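L-cysteine S-thiosulfotransferase subunit SoxA (Paracoccus denitrificans, PDB 2C1D) forms, with SoxX, the heme enzyme that initiates sulfur oxidation by joining thiosulfate through a heterodisulfide to the carrier cysteine of SoxY. Local coordinates at residues Tyr173-Met178 and Asp228-Phe234; Thr46-Glu50 and Glu258-Arg263; Met110-Asn115 and Met134-Leu138. One frame throughout, in Å; residues are numbered along the deposited sequence.

Contact 1 of 3, residues Tyr173-Met178 and Asp228-Phe234; sequences YGQLEM and DTRAETF
The carbonyl oxygen of Asp-228 meets Leu-176 CD1 at 3.5 Å. Next to it, Thr-229 O accepts a bond from Leu-176 N, 3.0 Å away, and is also touched by the CA-H of Gly-174, with CA 3.3 Å from that oxygen. A CB on Gly-174 would collide with Thr-229 O, and the positive phi of this residue suits glycine as well. The threonine side chain packs its CG2 against the backbone and CB of Met-178, while its OG1 turns back to Val-226 O. Thr-229 and Met-178, a heme-pocket residue, both touch heme c, so the contact borders the cofactor. Gln-175 N then donates to Arg-230 O, 2.9 Å away, approaching from above the carbonyl plane. The side chains of Gln-175 and Arg-230 run side by side in the same direction; a bend at chi3 of the arginine (88°) brings NE to Gln-175 OE1, but at 3.3 Å this bond is weak, and a water that accepts from NE and donates to OE1 bridges the two more firmly. The glutamine NE2 is held by Ala-117 and Lys-96 of the SoxX chain. Ala-231 lays its CB on Gly-174 CA, 3.6 Å away, and beside Tyr-173 CB. Finally Phe-234 turns its edge toward the face of Tyr-173 in an offset edge-to-face pair with planes at 78°, its CZ 3.7 Å from Tyr-173 OH. What Thr-229 and Arg-230 grip is a type I turn, Gly-174 to Glu-177, closed by a G1 bulge in which Glu-177 and Met-178 both face Tyr-173. The turn lies in the loop between helix 159-170 and helix 180-184, which carries the heme attachment, and residues 228-234 lead from helix 218-223 toward helix 239-251, with SoxX packed against both loops.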
loop_
_atom_site.group_PDB
_atom_site.type_symbol
_atom_site.label_atom_id
_atom_site.label_comp_id
_atom_site.label_asym_id
_atom_site.label_seq_id
_atom_site.Cartn_x
_atom_site.Cartn_y
_atom_site.Cartn_z
ATOM N N TYR A 173 -3.889 1.541 11.396
ATOM C CA TYR A 173 -3.048 2.665 11.759
ATOM C C TYR A 173 -3.631 4.064 11.502
ATOM O O TYR A 173 -4.529 4.270 10.670
ATOM C CB TYR A 173 -1.715 2.554 11.033
ATOM C CG TYR A 173 -0.877 1.357 11.458
ATOM C CD1 TYR A 173 -0.635 0.286 10.584
ATOM C CD2 TYR A 173 -0.313 1.297 12.732
ATOM C CE1 TYR A 173 0.142 -0.786 10.970
ATOM C CE2 TYR A 173 0.458 0.218 13.131
ATOM C CZ TYR A 173 0.673 -0.827 12.259
ATOM O OH TYR A 173 1.458 -1.883 12.684
ATOM N N GLY A 174 -3.065 5.026 12.219
ATOM C CA GLY A 174 -3.217 6.426 11.886
ATOM C C GLY A 174 -4.544 7.018 12.295
ATOM O O GLY A 174 -5.421 6.314 12.841
ATOM N N GLN A 175 -4.697 8.316 12.014
ATOM C CA GLN A 175 -5.939 9.026 12.277
ATOM C C GLN A 175 -7.054 8.465 11.392
ATOM O O GLN A 175 -8.199 8.428 11.805
ATOM C CB GLN A 175 -5.768 10.542 12.099
ATOM C CG GLN A 175 -7.017 11.339 12.474
ATOM C CD GLN A 175 -6.764 12.824 12.574
ATOM O OE1 GLN A 175 -5.909 13.351 11.870
ATOM N NE2 GLN A 175 -7.475 13.500 13.489
ATOM N N LEU A 176 -6.693 7.952 10.209
ATOM C CA LEU A 176 -7.648 7.318 9.310
ATOM C C LEU A 176 -8.086 5.903 9.700
ATOM O O LEU A 176 -9.059 5.406 9.137
ATOM C CB LEU A 176 -7.104 7.310 7.864
ATOM C CG LEU A 176 -6.991 8.679 7.200
ATOM C CD1 LEU A 176 -6.376 8.634 5.759
ATOM C CD2 LEU A 176 -8.345 9.367 7.186
ATOM N N GLU A 177 -7.362 5.274 10.631
ATOM C CA GLU A 177 -7.693 3.976 11.192
ATOM C C GLU A 177 -7.857 2.909 10.100
ATOM O O GLU A 177 -8.916 2.302 9.959
ATOM C CB GLU A 177 -8.923 4.078 12.095
ATOM C CG GLU A 177 -8.690 5.006 13.300
ATOM C CD GLU A 177 -9.840 4.981 14.305
ATOM O OE1 GLU A 177 -10.707 5.891 14.279
ATOM O OE2 GLU A 177 -9.868 4.031 15.105
ATOM N N MET A 178 -6.779 2.685 9.357
ATOM C CA MET A 178 -6.785 1.806 8.200
ATOM C C MET A 178 -5.604 0.842 8.201
ATOM O O MET A 178 -4.447 1.212 8.453
ATOM C CB MET A 178 -6.791 2.635 6.914
ATOM C CG MET A 178 -8.079 3.368 6.652
ATOM S SD MET A 178 -8.019 4.509 5.236
ATOM C CE MET A 178 -9.731 5.188 5.408
ATOM N N ASP A 228 0.347 7.265 4.858
ATOM C CA ASP A 228 -0.844 7.802 4.223
ATOM C C ASP A 228 -2.151 7.428 4.925
ATOM O O ASP A 228 -3.206 7.859 4.510
ATOM C CB ASP A 228 -0.857 7.383 2.758
ATOM C CG ASP A 228 0.208 8.110 1.942
ATOM O OD1 ASP A 228 0.780 9.118 2.429
ATOM O OD2 ASP A 228 0.520 7.746 0.818
ATOM N N THR A 229 -2.080 6.624 5.982
ATOM C CA THR A 229 -3.197 6.497 6.917
ATOM C C THR A 229 -3.238 7.640 7.956
ATOM O O THR A 229 -4.025 7.590 8.894
ATOM C CB THR A 229 -3.129 5.143 7.657
ATOM O OG1 THR A 229 -2.012 5.117 8.564
ATOM C CG2 THR A 229 -2.929 3.953 6.688
ATOM N N ARG A 230 -2.417 8.674 7.766
ATOM C CA ARG A 230 -2.167 9.711 8.769
ATOM C C ARG A 230 -1.564 9.115 10.046
ATOM O O ARG A 230 -2.077 9.340 11.168
ATOM C CB ARG A 230 -3.418 10.526 9.093
ATOM C CG ARG A 230 -4.018 11.252 7.896
ATOM C CD ARG A 230 -5.315 11.979 8.197
ATOM N NE ARG A 230 -5.011 13.310 8.672
ATOM C CZ ARG A 230 -5.170 14.431 7.987
ATOM N NH1 ARG A 230 -5.746 14.451 6.796
ATOM N NH2 ARG A 230 -4.817 15.563 8.554
ATOM N N ALA A 231 -0.473 8.374 9.856
ATOM C CA ALA A 231 0.260 7.701 10.943
ATOM C C ALA A 231 1.733 8.055 10.958
ATOM O O ALA A 231 2.304 8.493 9.946
ATOM C CB ALA A 231 0.167 6.172 10.818
ATOM N N GLU A 232 2.341 7.769 12.112
ATOM C CA GLU A 232 3.776 7.671 12.251
ATOM C C GLU A 232 4.171 6.394 11.546
ATOM O O GLU A 232 3.701 5.311 11.896
ATOM C CB GLU A 232 4.167 7.582 13.731
ATOM C CG GLU A 232 5.674 7.620 13.952
ATOM C CD GLU A 232 6.102 7.272 15.382
ATOM O OE1 GLU A 232 7.310 7.012 15.539
ATOM O OE2 GLU A 232 5.246 7.225 16.321
ATOM N N THR A 233 5.017 6.516 10.538
ATOM C CA THR A 233 5.386 5.372 9.728
ATOM C C THR A 233 6.661 4.704 10.290
ATOM O O THR A 233 7.222 5.145 11.317
ATOM C CB THR A 233 5.478 5.772 8.232
ATOM O OG1 THR A 233 5.618 4.599 7.402
ATOM C CG2 THR A 233 6.711 6.645 7.936
ATOM N N PHE A 234 7.033 3.589 9.670
ATOM C CA PHE A 234 8.204 2.838 10.066
ATOM C C PHE A 234 9.328 3.157 9.100
ATOM O O PHE A 234 9.104 3.591 7.967
ATOM C CB PHE A 234 7.952 1.332 10.051
ATOM C CG PHE A 234 6.820 0.867 10.914
ATOM C CD1 PHE A 234 5.508 0.985 10.496
ATOM C CD2 PHE A 234 7.077 0.237 12.127
ATOM C CE1 PHE A 234 4.443 0.519 11.293
ATOM C CE2 PHE A 234 6.035 -0.233 12.907
ATOM C CZ PHE A 234 4.720 -0.097 12.486
HETATM O O HOH W 1 -3.228 13.607 10.642
#

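Contact 2 of 3, residues Thr46-Glu50 and Glu258-Arg263; sequences TRDLE and EGVSVR. With HEC (heme c), chain J.
The guanidinium of Arg-263 and the carboxylate of Glu-50 lie nearly coplanar, their planes 13° apart, and a salt bridge of 3.0 Å joins NH2 of the arginine to OE2 of the glutamate through the syn lone pair. Other acceptors are spread round the same guanidinium edge: Glu-258 OE1 takes NH1 at 2.9 Å, Val-262 O takes a second bond from NH2, and a propionate oxygen of the heme, O1A, receives NE at 3.0 Å. One face is covered by Ser-261 OG, 3.7 Å above its centre, a hydroxyl tied in turn to Gly-204 and Thr-207. Glu-50 OE2 also accepts the backbone N-H of Val-262, which comes from above the carboxylate plane. Glu-50 reaches this buried salt-bridge network on an extended chain, its CG turned opposite the backbone N (chi1 -167°). Its OE1 lies only 2.5 Å from Glu-258 OE1, so one of the two acids probably carries a proton; Glu-258 OE2 is bonded to Ser-37 OG. The network ties Glu-50, which follows the helix of Thr-46 and Arg-47, to strand 261-263, which runs parallel to strand 207-209 at one border of a three-stranded mixed sheet. On the apolar side, Val-262 CG1 packs on Leu-49 CD1 at 3.9 Å, the side chains crossing at about a right angle. Nearby, one water donates to both Thr-46 O and Val-262 O, linking helix and strand backbones.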
loop_
_atom_site.group_PDB
_atom_site.type_symbol
_atom_site.label_atom_id
_atom_site.label_comp_id
_atom_site.label_asym_id
_atom_site.label_seq_id
_atom_site.Cartn_x
_atom_site.Cartn_y
_atom_site.Cartn_z
ATOM N N THR A 46 -0.563 0.121 -19.500
ATOM C CA THR A 46 0.451 -0.131 -18.470
ATOM C C THR A 46 0.835 -1.631 -18.457
ATOM O O THR A 46 2.007 -1.970 -18.335
ATOM C CB THR A 46 -0.072 0.298 -17.105
ATOM O OG1 THR A 46 -0.385 1.696 -17.127
ATOM C CG2 THR A 46 1.012 0.140 -16.042
ATOM N N ARG A 47 -0.156 -2.509 -18.609
ATOM C CA ARG A 47 0.080 -3.954 -18.674
ATOM C C ARG A 47 1.044 -4.267 -19.818
ATOM O O ARG A 47 1.931 -5.099 -19.676
ATOM C CB ARG A 47 -1.239 -4.724 -18.861
ATOM C CG ARG A 47 -2.121 -4.750 -17.615
ATOM C CD ARG A 47 -3.137 -5.880 -17.545
ATOM N NE ARG A 47 -3.848 -6.100 -18.806
ATOM C CZ ARG A 47 -4.905 -5.385 -19.228
ATOM N NH1 ARG A 47 -5.377 -4.358 -18.523
ATOM N NH2 ARG A 47 -5.494 -5.699 -20.383
ATOM N N ASP A 48 0.883 -3.551 -20.935
ATOM C CA ASP A 48 1.719 -3.788 -22.119
ATOM C C ASP A 48 3.191 -3.474 -21.846
ATOM O O ASP A 48 4.069 -4.103 -22.425
ATOM C CB ASP A 48 1.197 -2.991 -23.337
ATOM C CG ASP A 48 -0.006 -3.670 -24.015
ATOM O OD1 ASP A 48 -0.534 -3.162 -25.055
ATOM O OD2 ASP A 48 -0.506 -4.738 -23.622
ATOM N N LEU A 49 3.459 -2.518 -20.956
ATOM C CA LEU A 49 4.847 -2.180 -20.620
ATOM C C LEU A 49 5.632 -3.321 -19.978
ATOM O O LEU A 49 6.846 -3.309 -19.994
ATOM C CB LEU A 49 4.897 -0.980 -19.701
ATOM C CG LEU A 49 4.342 0.280 -20.350
ATOM C CD1 LEU A 49 4.350 1.363 -19.329
ATOM C CD2 LEU A 49 5.169 0.658 -21.578
ATOM N N GLU A 50 4.949 -4.295 -19.408
ATOM C CA GLU A 50 5.647 -5.416 -18.769
ATOM C C GLU A 50 5.775 -6.618 -19.708
ATOM O O GLU A 50 6.505 -7.574 -19.387
ATOM C CB GLU A 50 4.922 -5.807 -17.479
ATOM C CG GLU A 50 5.714 -6.735 -16.593
ATOM C CD GLU A 50 5.175 -6.838 -15.171
ATOM O OE1 GLU A 50 5.449 -7.877 -14.532
ATOM O OE2 GLU A 50 4.498 -5.898 -14.677
ATOM N N GLU A 258 7.900 -11.679 -10.957
ATOM C CA GLU A 258 7.814 -10.947 -12.227
ATOM C C GLU A 258 9.180 -10.463 -12.725
ATOM O O GLU A 258 9.344 -10.219 -13.927
ATOM C CB GLU A 258 6.790 -9.806 -12.122
ATOM C CG GLU A 258 5.386 -10.377 -11.903
ATOM C CD GLU A 258 4.259 -9.368 -11.781
ATOM O OE1 GLU A 258 4.340 -8.231 -12.292
ATOM O OE2 GLU A 258 3.223 -9.750 -11.188
ATOM N N GLY A 259 10.158 -10.392 -11.822
ATOM C CA GLY A 259 11.472 -9.830 -12.105
ATOM C C GLY A 259 11.471 -8.371 -11.747
ATOM O O GLY A 259 11.766 -8.009 -10.622
ATOM N N VAL A 260 11.133 -7.524 -12.714
ATOM C CA VAL A 260 10.890 -6.110 -12.450
ATOM C C VAL A 260 9.585 -5.714 -13.118
ATOM O O VAL A 260 9.446 -5.806 -14.342
ATOM C CB VAL A 260 12.045 -5.162 -12.934
ATOM C CG1 VAL A 260 13.222 -5.180 -11.970
ATOM C CG2 VAL A 260 12.489 -5.472 -14.375
ATOM N N SER A 261 8.610 -5.307 -12.308
ATOM C CA SER A 261 7.269 -5.077 -12.798
ATOM C C SER A 261 7.085 -3.612 -13.155
ATOM O O SER A 261 7.936 -2.789 -12.846
ATOM C CB SER A 261 6.230 -5.513 -11.766
ATOM O OG SER A 261 6.127 -4.589 -10.718
ATOM N N VAL A 262 5.995 -3.307 -13.857
ATOM C CA VAL A 262 5.614 -1.911 -14.140
ATOM C C VAL A 262 4.227 -1.643 -13.576
ATOM O O VAL A 262 3.290 -2.411 -13.811
ATOM C CB VAL A 262 5.611 -1.600 -15.657
ATOM C CG1 VAL A 262 5.307 -0.138 -15.904
ATOM C CG2 VAL A 262 6.977 -1.973 -16.270
ATOM N N ARG A 263 4.120 -0.560 -12.818
ATOM C CA ARG A 263 2.865 -0.139 -12.176
ATOM C C ARG A 263 2.734 1.385 -12.331
ATOM O O ARG A 263 3.684 2.028 -12.801
ATOM C CB ARG A 263 2.900 -0.538 -10.688
ATOM C CG ARG A 263 3.060 -2.034 -10.446
ATOM C CD ARG A 263 1.801 -2.833 -10.670
ATOM N NE ARG A 263 1.989 -4.241 -10.345
ATOM C CZ ARG A 263 2.463 -5.155 -11.184
ATOM N NH1 ARG A 263 2.632 -6.393 -10.753
ATOM N NH2 ARG A 263 2.774 -4.842 -12.444
HETATM FE FE HEC J . -1.350 -0.280 -0.364
HETATM C CHA HEC J . -0.448 -0.238 -3.660
HETATM C CHB HEC J . 1.043 -2.728 0.172
HETATM C CHC HEC J . -2.093 -0.257 2.929
HETATM C CHD HEC J . -4.014 1.734 -0.985
HETATM N NA HEC J . 0.047 -1.305 -1.551
HETATM C C1A HEC J . 0.240 -1.122 -2.889
HETATM C C2A HEC J . 1.267 -2.028 -3.326
HETATM C C3A HEC J . 1.680 -2.718 -2.241
HETATM C C4A HEC J . 0.911 -2.276 -1.112
HETATM C CMA HEC J . 2.768 -3.787 -2.166
HETATM C CAA HEC J . 1.798 -2.175 -4.773
HETATM C CBA HEC J . 1.134 -3.401 -5.424
HETATM C CGA HEC J . 1.674 -3.643 -6.829
HETATM O O1A HEC J . 1.213 -4.612 -7.472
HETATM O O2A HEC J . 2.550 -2.857 -7.323
HETATM N NB HEC J . -0.671 -1.278 1.211
HETATM C C1B HEC J . 0.353 -2.211 1.254
HETATM C C2B HEC J . 0.631 -2.518 2.622
HETATM C C3B HEC J . -0.235 -1.857 3.382
HETATM C C4B HEC J . -1.043 -1.045 2.515
HETATM C CMB HEC J . 1.675 -3.537 3.084
HETATM C CAB HEC J . -0.311 -1.890 4.924
HETATM C CBB HEC J . 0.860 -1.456 5.484
HETATM N NC HEC J . -2.814 0.584 0.774
HETATM C C1C HEC J . -2.950 0.441 2.119
HETATM C C2C HEC J . -4.077 1.237 2.566
HETATM C C3C HEC J . -4.628 1.797 1.473
HETATM C C4C HEC J . -3.823 1.370 0.335
HETATM C CMC HEC J . -4.487 1.312 4.054
HETATM C CAC HEC J . -5.869 2.732 1.265
HETATM C CBC HEC J . -6.192 3.759 2.063
HETATM N ND HEC J . -2.086 0.597 -2.009
HETATM C C1D HEC J . -3.219 1.415 -2.042
HETATM C C2D HEC J . -3.433 1.899 -3.392
HETATM C C3D HEC J . -2.317 1.294 -4.209
HETATM C C4D HEC J . -1.540 0.507 -3.278
HETATM C CMD HEC J . -4.544 2.829 -3.911
HETATM C CAD HEC J . -2.079 1.432 -5.732
HETATM C CBD HEC J . -3.072 0.500 -6.452
HETATM C CGD HEC J . -2.742 -0.968 -6.267
HETATM O O1D HEC J . -3.248 -1.642 -5.342
HETATM O O2D HEC J . -1.965 -1.523 -7.046
HETATM O O HOH W 2 2.482 -3.465 -16.218
#

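Contact 3 of 3, residues Met110-Asn115 and Met134-Leu138; sequences MEDYVN and MKDML. With HEC (heme c), chain I.
Leu-138 carries the close part of the contact with its two methyls: CD2 rests 3.6 Å from Met-110 CG, and CD1 sits 3.5 Å from Glu-111 CD, almost equally near both carboxylate oxygens. Met-134 is equally snug. Folded at chi2 and chi3 (60° and 84°), it lays SD 3.8 Å from Val-114 CG1 and curls CE to 3.4 Å from Asn-115 ND2, while Asn-115 OD1 is engaged by Trp-127 N. Packing is looser beyond Val-114, whose CG2 stays 4.3 Å from Met-137 CG; that methionine leans instead on the heme methyl CMB. Asp-112 and Lys-135, both partly exposed, point away from the interface. On another flank of helix 110-122, the Tyr-113 ring is covered on one face by the propionate arm of the heme, CAA 3.4 Å above its plane near the rim. Replacing Tyr-113 by an alanine is likely to leave that arm without its aromatic neighbour, and Asp-101 and Arg-99 without the hydroxyl they bond. The axes of segments 110-115 and 134-138 cross at 105°, and no hydrogen bond joins them. Such side-chain packing of two crossing helices beside the porphyrin fits a c-type cytochrome domain, here with the axial ligand Cys-117 on helix 110-122.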
loop_
_atom_site.group_PDB
_atom_site.type_symbol
_atom_site.label_atom_id
_atom_site.label_comp_id
_atom_site.label_asym_id
_atom_site.label_seq_id
_atom_site.Cartn_x
_atom_site.Cartn_y
_atom_site.Cartn_z
ATOM N N MET A 110 16.416 -8.760 1.060
ATOM C CA MET A 110 17.478 -8.819 0.086
ATOM C C MET A 110 18.492 -7.746 0.367
ATOM O O MET A 110 19.696 -7.973 0.216
ATOM C CB MET A 110 16.929 -8.681 -1.330
ATOM C CG MET A 110 17.952 -9.045 -2.428
ATOM S SD MET A 110 18.356 -10.801 -2.412
ATOM C CE MET A 110 16.903 -11.432 -3.124
ATOM N N GLU A 111 18.000 -6.583 0.795
ATOM C CA GLU A 111 18.825 -5.446 1.154
ATOM C C GLU A 111 19.870 -5.838 2.219
ATOM O O GLU A 111 20.993 -5.344 2.194
ATOM C CB GLU A 111 17.952 -4.298 1.688
ATOM C CG GLU A 111 17.095 -3.590 0.655
ATOM C CD GLU A 111 15.707 -4.180 0.490
ATOM O OE1 GLU A 111 15.534 -5.414 0.659
ATOM O OE2 GLU A 111 14.786 -3.413 0.150
ATOM N N ASP A 112 19.500 -6.714 3.150
ATOM C CA ASP A 112 20.457 -7.159 4.159
ATOM C C ASP A 112 21.569 -8.010 3.553
ATOM O O ASP A 112 22.691 -7.885 3.968
ATOM C CB ASP A 112 19.798 -7.960 5.263
ATOM C CG ASP A 112 18.759 -7.179 6.016
ATOM O OD1 ASP A 112 19.008 -5.998 6.385
ATOM O OD2 ASP A 112 17.667 -7.711 6.306
ATOM N N TYR A 113 21.273 -8.917 2.617
ATOM C CA TYR A 113 22.369 -9.686 2.004
ATOM C C TYR A 113 23.295 -8.774 1.218
ATOM O O TYR A 113 24.515 -8.896 1.298
ATOM C CB TYR A 113 21.846 -10.781 1.075
ATOM C CG TYR A 113 21.310 -12.035 1.730
ATOM C CD1 TYR A 113 20.089 -12.576 1.334
ATOM C CD2 TYR A 113 22.038 -12.702 2.705
ATOM C CE1 TYR A 113 19.592 -13.723 1.911
ATOM C CE2 TYR A 113 21.564 -13.869 3.290
ATOM C CZ TYR A 113 20.336 -14.374 2.890
ATOM O OH TYR A 113 19.865 -15.527 3.454
ATOM N N VAL A 114 22.728 -7.847 0.456
ATOM C CA VAL A 114 23.551 -6.974 -0.365
ATOM C C VAL A 114 24.463 -6.180 0.581
ATOM O O VAL A 114 25.658 -6.165 0.398
ATOM C CB VAL A 114 22.697 -6.042 -1.270
ATOM C CG1 VAL A 114 23.556 -5.052 -1.981
ATOM C CG2 VAL A 114 21.884 -6.877 -2.293
ATOM N N ASN A 115 23.911 -5.589 1.627
ATOM C CA ASN A 115 24.754 -4.790 2.526
ATOM C C ASN A 115 25.770 -5.592 3.366
ATOM O O ASN A 115 26.815 -5.041 3.795
ATOM C CB ASN A 115 23.912 -3.875 3.422
ATOM C CG ASN A 115 23.743 -2.492 2.827
ATOM O OD1 ASN A 115 24.579 -2.044 2.020
ATOM N ND2 ASN A 115 22.652 -1.817 3.191
ATOM N N MET A 134 21.351 0.280 -4.414
ATOM C CA MET A 134 20.515 -0.780 -3.853
ATOM C C MET A 134 19.343 -1.198 -4.735
ATOM O O MET A 134 19.152 -2.403 -4.976
ATOM C CB MET A 134 20.019 -0.409 -2.470
ATOM C CG MET A 134 19.407 -1.571 -1.696
ATOM S SD MET A 134 20.455 -2.978 -1.377
ATOM C CE MET A 134 21.310 -2.402 0.127
ATOM N N LYS A 135 18.587 -0.235 -5.248
ATOM C CA LYS A 135 17.426 -0.553 -6.099
ATOM C C LYS A 135 17.862 -1.226 -7.410
ATOM O O LYS A 135 17.255 -2.196 -7.853
ATOM C CB LYS A 135 16.599 0.706 -6.368
ATOM C CG LYS A 135 16.086 1.328 -5.080
ATOM C CD LYS A 135 15.049 2.443 -5.292
ATOM C CE LYS A 135 15.530 3.582 -6.191
ATOM N NZ LYS A 135 14.547 4.739 -6.088
ATOM N N ASP A 136 18.952 -0.756 -8.009
ATOM C CA ASP A 136 19.457 -1.399 -9.210
ATOM C C ASP A 136 19.928 -2.823 -8.907
ATOM O O ASP A 136 19.715 -3.730 -9.714
ATOM C CB ASP A 136 20.644 -0.666 -9.842
ATOM C CG ASP A 136 20.347 0.783 -10.233
ATOM O OD1 ASP A 136 19.171 1.235 -10.343
ATOM O OD2 ASP A 136 21.311 1.568 -10.383
ATOM N N MET A 137 20.627 -3.006 -7.788
ATOM C CA MET A 137 21.150 -4.329 -7.466
ATOM C C MET A 137 20.006 -5.310 -7.191
ATOM O O MET A 137 20.027 -6.431 -7.680
ATOM C CB MET A 137 22.122 -4.289 -6.292
ATOM C CG MET A 137 23.005 -5.550 -6.208
ATOM S SD MET A 137 23.982 -5.858 -7.682
ATOM C CE MET A 137 25.176 -4.484 -7.522
ATOM N N LEU A 138 18.995 -4.874 -6.436
ATOM C CA LEU A 138 17.819 -5.730 -6.189
ATOM C C LEU A 138 17.107 -6.066 -7.480
ATOM O O LEU A 138 16.577 -7.158 -7.627
ATOM C CB LEU A 138 16.806 -5.060 -5.283
ATOM C CG LEU A 138 17.157 -4.708 -3.843
ATOM C CD1 LEU A 138 15.933 -4.727 -2.952
ATOM C CD2 LEU A 138 18.255 -5.550 -3.263
HETATM FE FE HEC I . 28.204 -11.601 -1.790
HETATM C CHA HEC I . 26.356 -13.954 0.030
HETATM C CHB HEC I . 25.373 -10.408 -3.110
HETATM C CHC HEC I . 30.041 -9.161 -3.245
HETATM C CHD HEC I . 31.072 -13.334 -1.021
HETATM N NA HEC I . 26.249 -12.116 -1.585
HETATM C C1A HEC I . 25.688 -13.104 -0.812
HETATM C C2A HEC I . 24.267 -13.065 -0.992
HETATM C C3A HEC I . 24.000 -12.081 -1.860
HETATM C C4A HEC I . 25.241 -11.443 -2.232
HETATM C CMA HEC I . 22.622 -11.640 -2.365
HETATM C CAA HEC I . 23.275 -14.013 -0.292
HETATM C CBA HEC I . 23.421 -15.377 -0.937
HETATM C CGA HEC I . 22.666 -16.486 -0.221
HETATM O O1A HEC I . 22.377 -16.392 0.994
HETATM O O2A HEC I . 22.379 -17.484 -0.937
HETATM N NB HEC I . 27.781 -10.068 -3.003
HETATM C C1B HEC I . 26.509 -9.681 -3.357
HETATM C C2B HEC I . 26.612 -8.376 -3.997
HETATM C C3B HEC I . 27.904 -8.033 -4.043
HETATM C C4B HEC I . 28.670 -9.101 -3.415
HETATM C CMB HEC I . 25.420 -7.597 -4.590
HETATM C CAB HEC I . 28.497 -6.715 -4.641
HETATM C CBB HEC I . 27.918 -5.602 -4.092
HETATM N NC HEC I . 30.220 -11.333 -2.093
HETATM C C1C HEC I . 30.757 -10.193 -2.647
HETATM C C2C HEC I . 32.200 -10.338 -2.616
HETATM C C3C HEC I . 32.502 -11.440 -1.888
HETATM C C4C HEC I . 31.244 -12.123 -1.630
HETATM C CMC HEC I . 33.168 -9.194 -2.999
HETATM C CAC HEC I . 33.916 -12.006 -1.524
HETATM C CBC HEC I . 34.818 -11.198 -0.922
HETATM N ND HEC I . 28.624 -13.373 -0.670
HETATM C C1D HEC I . 29.920 -13.838 -0.457
HETATM C C2D HEC I . 29.878 -14.938 0.486
HETATM C C3D HEC I . 28.413 -15.121 0.838
HETATM C C4D HEC I . 27.707 -14.113 0.063
HETATM C CMD HEC I . 31.045 -15.772 1.048
HETATM C CAD HEC I . 27.801 -16.151 1.802
HETATM C CBD HEC I . 27.502 -17.410 1.047
HETATM C CGD HEC I . 26.757 -18.416 1.923
HETATM O O1D HEC I . 26.907 -19.650 1.678
HETATM O O2D HEC I . 26.017 -17.975 2.829
#

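How the contacts relate
Along the chain, residues 46-50 come first, then both halves of contact 3, then both halves of contact 1, and finally residues 258-263, so contact 2 brings an early segment against the C-terminal strand, and the other two contacts form from the residues between. Contact 3 belongs to the first cytochrome c domain and contact 1 to the second, their centres about 27 Å apart. Contact 2 lies about 20 Å from contact 3 and 29 Å from contact 1, centre to centre. None touches another, yet contacts 1 and 2 border opposite ends of the same active-site heme, with the propionates toward contact 2. Contact 3 instead flanks the other heme of SoxA.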